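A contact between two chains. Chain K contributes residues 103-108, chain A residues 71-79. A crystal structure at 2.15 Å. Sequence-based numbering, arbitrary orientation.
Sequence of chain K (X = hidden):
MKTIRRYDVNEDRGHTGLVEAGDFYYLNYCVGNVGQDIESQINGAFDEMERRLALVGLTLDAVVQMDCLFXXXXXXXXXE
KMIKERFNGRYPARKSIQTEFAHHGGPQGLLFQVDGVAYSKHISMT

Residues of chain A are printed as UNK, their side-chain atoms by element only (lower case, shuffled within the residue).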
ATOM      1  N   HIS K 103       0.126 -29.542  17.660  1.00 29.05           N
ATOM      2  CA  HIS K 103      -0.171 -29.472  16.243  1.00 29.13           C
ATOM      3  C   HIS K 103       0.682 -28.323  15.691  1.00 28.01           C
ATOM      4  O   HIS K 103       0.921 -27.334  16.386  1.00 26.95           O
ATOM      5  CB  HIS K 103      -1.663 -29.209  16.020  1.00 30.69           C
ATOM      6  CG  HIS K 103      -2.061 -29.171  14.571  1.00 37.12           C
ATOM      7  ND1 HIS K 103      -2.565 -30.272  13.906  1.00 43.58           N
ATOM      8  CD2 HIS K 103      -2.010 -28.171  13.655  1.00 40.40           C
ATOM      9  CE1 HIS K 103      -2.810 -29.948  12.645  1.00 44.69           C
ATOM     10  NE2 HIS K 103      -2.491 -28.676  12.470  1.00 43.26           N
ATOM     11  N   HIS K 104       1.160 -28.444  14.459  1.00 27.03           N
ATOM     12  CA  HIS K 104       2.075 -27.431  13.936  1.00 26.42           C
ATOM     13  C   HIS K 104       1.370 -26.091  13.871  1.00 26.04           C
ATOM     14  O   HIS K 104       0.140 -26.026  13.758  1.00 24.83           O
ATOM     15  CB  HIS K 104       2.655 -27.846  12.580  1.00 27.05           C
ATOM     16  CG  HIS K 104       1.657 -27.873  11.465  1.00 27.77           C
ATOM     17  ND1 HIS K 104       0.960 -29.015  11.112  1.00 30.43           N
ATOM     18  CD2 HIS K 104       1.244 -26.901  10.617  1.00 27.67           C
ATOM     19  CE1 HIS K 104       0.163 -28.743  10.093  1.00 28.02           C
ATOM     20  NE2 HIS K 104       0.310 -27.467   9.778  1.00 29.55           N
ATOM     21  N   GLY K 105       2.152 -25.019  13.972  1.00 26.65           N
ATOM     22  CA  GLY K 105       1.645 -23.662  13.729  1.00 26.02           C
ATOM     23  C   GLY K 105       1.893 -23.302  12.283  1.00 25.53           C
ATOM     24  O   GLY K 105       1.913 -24.173  11.421  1.00 25.29           O
ATOM     25  N   GLY K 106       2.109 -22.016  12.020  1.00 26.49           N
ATOM     26  CA  GLY K 106       2.477 -21.540  10.698  1.00 27.26           C
ATOM     27  C   GLY K 106       1.378 -21.737   9.665  1.00 28.54           C
ATOM     28  O   GLY K 106       0.196 -21.828  10.027  1.00 27.83           O
ATOM     29  N   PRO K 107       1.757 -21.812   8.365  1.00 29.51           N
ATOM     30  CA  PRO K 107       0.809 -21.970   7.255  1.00 30.47           C
ATOM     31  C   PRO K 107      -0.105 -23.152   7.536  1.00 31.16           C
ATOM     32  O   PRO K 107       0.377 -24.288   7.758  1.00 31.36           O
ATOM     33  CB  PRO K 107       1.722 -22.300   6.064  1.00 31.02           C
ATOM     34  CG  PRO K 107       3.008 -21.627   6.394  1.00 30.92           C
ATOM     35  CD  PRO K 107       3.152 -21.777   7.888  1.00 29.92           C
ATOM     36  N   GLN K 108      -1.407 -22.892   7.570  1.00 31.90           N
ATOM     37  CA  GLN K 108      -2.389 -23.941   7.861  1.00 32.24           C
ATOM     38  C   GLN K 108      -2.227 -24.579   9.247  1.00 31.97           C
ATOM     39  O   GLN K 108      -2.689 -25.691   9.466  1.00 32.48           O
ATOM     40  CB  GLN K 108      -2.353 -25.033   6.775  1.00 33.74           C
ATOM     41  CG  GLN K 108      -2.921 -24.609   5.408  1.00 36.18           C
ATOM     42  CD  GLN K 108      -1.982 -23.702   4.609  1.00 41.16           C
ATOM     43  OE1 GLN K 108      -0.773 -23.942   4.535  1.00 41.92           O
ATOM     44  NE2 GLN K 108      -2.547 -22.667   3.986  1.00 43.16           N
TER
ATOM     45  N   UNK A  71       7.720 -14.847  15.882  1.00 24.70           N
ATOM     46  CA  UNK A  71       6.675 -14.986  16.884  1.00 25.40           C
ATOM     47  C   UNK A  71       6.174 -16.428  16.834  1.00 25.31           C
ATOM     48  O   UNK A  71       5.777 -17.006  17.861  1.00 24.73           O
ATOM     49  c   UNK A  71       3.455 -12.822  17.521  1.00 26.74           C
ATOM     50  c   UNK A  71       4.510 -13.945  17.713  1.00 25.14           C
ATOM     51  n   UNK A  71       4.055 -11.500  17.633  1.00 24.81           N
ATOM     52  c   UNK A  71       4.223 -10.825  18.774  1.00 27.60           C
ATOM     53  n   UNK A  71       4.783  -9.627  18.758  1.00 25.35           N
ATOM     54  c   UNK A  71       5.520 -14.002  16.584  1.00 25.23           C
ATOM     55  n   UNK A  71       3.834 -11.337  19.930  1.00 27.53           N
ATOM     56  N   UNK A  72       6.188 -17.003  15.621  1.00 25.67           N
ATOM     57  CA  UNK A  72       5.746 -18.376  15.395  1.00 26.28           C
ATOM     58  C   UNK A  72       6.766 -19.063  14.487  1.00 25.81           C
ATOM     59  O   UNK A  72       6.789 -18.836  13.287  1.00 25.56           O
ATOM     60  c   UNK A  72       3.819 -19.832  14.463  1.00 29.15           C
ATOM     61  c   UNK A  72       4.334 -18.395  14.760  1.00 25.55           C
ATOM     62  o   UNK A  72       4.555 -20.827  14.702  1.00 28.36           O
ATOM     63  o   UNK A  72       2.660 -19.975  13.993  1.00 31.92           O
ATOM     64  N   UNK A  73       7.594 -19.907  15.078  1.00 25.77           N
ATOM     65  CA  UNK A  73       8.716 -20.496  14.383  1.00 25.69           C
ATOM     66  C   UNK A  73       8.297 -21.476  13.287  1.00 26.18           C
ATOM     67  O   UNK A  73       9.092 -21.756  12.362  1.00 26.18           O
ATOM     68  c   UNK A  73      11.104 -21.207  14.725  1.00 26.28           C
ATOM     69  c   UNK A  73       9.267 -22.456  15.917  1.00 24.27           C
ATOM     70  c   UNK A  73       9.747 -21.117  15.377  1.00 26.14           C
ATOM     71  N   UNK A  74       7.050 -21.961  13.362  1.00 25.98           N
ATOM     72  CA  UNK A  74       6.485 -22.801  12.306  1.00 26.49           C
ATOM     73  C   UNK A  74       6.330 -22.039  10.980  1.00 26.70           C
ATOM     74  O   UNK A  74       5.943 -22.605   9.964  1.00 26.71           O
ATOM     75  c   UNK A  74       6.083 -28.022  12.753  1.00 26.98           C
ATOM     76  c   UNK A  74       6.105 -28.581  14.047  1.00 27.58           C
ATOM     77  n   UNK A  74       5.380 -25.450  15.878  1.00 27.64           N
ATOM     78  c   UNK A  74       5.613 -25.856  13.677  1.00 25.51           C
ATOM     79  c   UNK A  74       5.895 -27.811  15.163  1.00 27.31           C
ATOM     80  c   UNK A  74       5.641 -26.440  14.964  1.00 27.19           C
ATOM     81  c   UNK A  74       5.159 -23.418  12.738  1.00 25.99           C
ATOM     82  c   UNK A  74       5.307 -24.463  13.845  1.00 27.28           C
ATOM     83  c   UNK A  74       5.841 -26.671  12.559  1.00 26.88           C
ATOM     84  c   UNK A  74       5.179 -24.260  15.208  1.00 25.86           C
ATOM     85  N   UNK A  75       6.634 -20.754  10.996  1.00 26.16           N
ATOM     86  CA  UNK A  75       6.735 -19.995   9.760  1.00 26.46           C
ATOM     87  C   UNK A  75       8.068 -20.134   9.045  1.00 26.98           C
ATOM     88  O   UNK A  75       8.290 -19.453   8.048  1.00 27.19           O
ATOM     89  o   UNK A  75       4.135 -18.808   9.526  1.00 25.80           O
ATOM     90  c   UNK A  75       6.458 -18.517  10.017  1.00 25.62           C
ATOM     91  c   UNK A  75       4.980 -18.245  10.222  1.00 26.22           C
ATOM     92  n   UNK A  75       4.665 -17.404  11.182  1.00 25.04           N
ATOM     93  N   UNK A  76       8.972 -20.979   9.537  1.00 26.96           N
ATOM     94  CA  UNK A  76      10.239 -21.159   8.804  1.00 27.67           C
ATOM     95  C   UNK A  76      10.031 -21.438   7.289  1.00 28.17           C
ATOM     96  O   UNK A  76      10.722 -20.829   6.483  1.00 29.11           O
ATOM     97  c   UNK A  76      12.485 -22.721  11.590  1.00 26.95           C
ATOM     98  c   UNK A  76      11.904 -21.621  10.635  1.00 28.49           C
ATOM     99  c   UNK A  76      12.220 -22.679   8.391  1.00 28.83           C
ATOM    100  c   UNK A  76      11.165 -22.206   9.426  1.00 27.51           C
ATOM    101  N   UNK A  77       9.103 -22.352   6.904  1.00 28.02           N
ATOM    102  CA  UNK A  77       8.975 -22.601   5.460  1.00 28.28           C
ATOM    103  C   UNK A  77       8.709 -21.337   4.671  1.00 28.39           C
ATOM    104  O   UNK A  77       9.174 -21.213   3.538  1.00 28.66           O
ATOM    105  c   UNK A  77       7.810 -24.300   6.677  1.00 29.09           C
ATOM    106  c   UNK A  77       7.774 -23.555   5.367  1.00 28.18           C
ATOM    107  c   UNK A  77       8.189 -23.219   7.677  1.00 28.27           C
ATOM    108  N   UNK A  78       7.963 -20.401   5.254  1.00 28.10           N
ATOM    109  CA  UNK A  78       7.658 -19.168   4.550  1.00 27.90           C
ATOM    110  C   UNK A  78       8.954 -18.417   4.292  1.00 27.00           C
ATOM    111  O   UNK A  78       9.145 -17.877   3.202  1.00 28.21           O
ATOM    112  c   UNK A  78       6.388 -16.968   4.538  1.00 27.67           C
ATOM    113  c   UNK A  78       5.426 -18.962   5.734  1.00 29.32           C
ATOM    114  c   UNK A  78       6.694 -18.229   5.352  1.00 27.89           C
ATOM    115  N   UNK A  79       9.805 -18.325   5.312  1.00 25.90           N
ATOM    116  CA  UNK A  79      11.119 -17.660   5.185  1.00 25.46           C
ATOM    117  C   UNK A  79      12.032 -18.347   4.166  1.00 25.88           C
ATOM    118  O   UNK A  79      12.779 -17.674   3.438  1.00 26.08           O
ATOM    119  c   UNK A  79      13.166 -16.738   6.507  1.00 24.30           C
ATOM    120  c   UNK A  79      11.850 -17.584   6.548  1.00 25.46           C
ATOM    121  c   UNK A  79      14.537 -18.592   8.038  1.00 27.97           C
ATOM    122 se   UNK A  79      14.281 -16.812   7.946  1.00 23.26          SE
TER

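Position 71 carries three carbons, a nitrogen, and then a carbon bearing two more nitrogens. This guanidinium-tipped chain is arginine, R71(A); it lies out of reach of chain K and finds hydrogen-bond partners elsewhere in the structure.

Position 72 has two carbons, the second holding two oxygens, one of which approaches the backbone of G106(K). A short carboxylate is aspartate, D72(A). G106(K) N donates to D72(A) OD2 at 2.9 Å, while D72(A) OD1 accepts from the backbone N of position 74 at 3.1 Å, so one carboxylate serves both its own turn and the neighbouring chain.

Position 73 has one carbon carrying two others, the fork of valine, V73(A). Its CA-to-CB bond points away from chain K, and the buried side chain makes no contact there.

Position 74 has one carbon followed by fused five- and six-membered rings of eight carbons and one nitrogen, with the backbone N of G105(K) and CB of H104(K) over one face: an indole, hence tryptophan, W74(A). Its broad, flat face suits the close approach of a backbone without a side chain at G105(K). G105(K) N lies 3.2 Å from W74(A) CG, and H104(K) CB sits 3.5 Å from the centroid of the W74(A) six-membered ring in a CH-pi contact.

Position 75 has two carbons, the second bearing one oxygen and one nitrogen, and the oxygen packs against G106(K) and P107(K): the amide of asparagine, N75(A). OD1 of N75(A) lies 3.4 Å from G106(K) CA and 3.5 Å from P107(K) CD, a polar atom packed against backbone and ring carbons.

Position 76 has four carbons forked at the first, with one arm two carbons long: isoleucine, I76(A). Its CA-to-CB bond points away from chain K, and the side chain makes no contact there.

At position 77, three carbons close a ring onto the backbone nitrogen, giving proline, P77(A). Lacking an amide hydrogen, it fits the first turn of a helix, where no backbone donor is required.

Position 78 has one carbon carrying two others, and one of the two end carbons packs on the ring of P107(K): valine, V78(A). V78(A) CG2 meets P107(K) CG at 3.7 Å, a compact apolar pairing.

Position 79 is an unbranched chain of two carbons, selenium and a carbon: selenomethionine, M79(A), buried and out of reach of chain K.

The contact works by laying H104(K) CB and the backbone N of G105(K) over the indole face, with G106(K) alongside. An ideal CB on G105(K) would come within 2.8 Å of D72(A) OD2, and one on G106(K) within 2.2 Å of W74(A) O; the positive phi of G106(K) also favours glycine. The single hydrogen bond anchors this backbone, with P107(K) against V78(A).

Chain A 71-79: RDVWNIPVM
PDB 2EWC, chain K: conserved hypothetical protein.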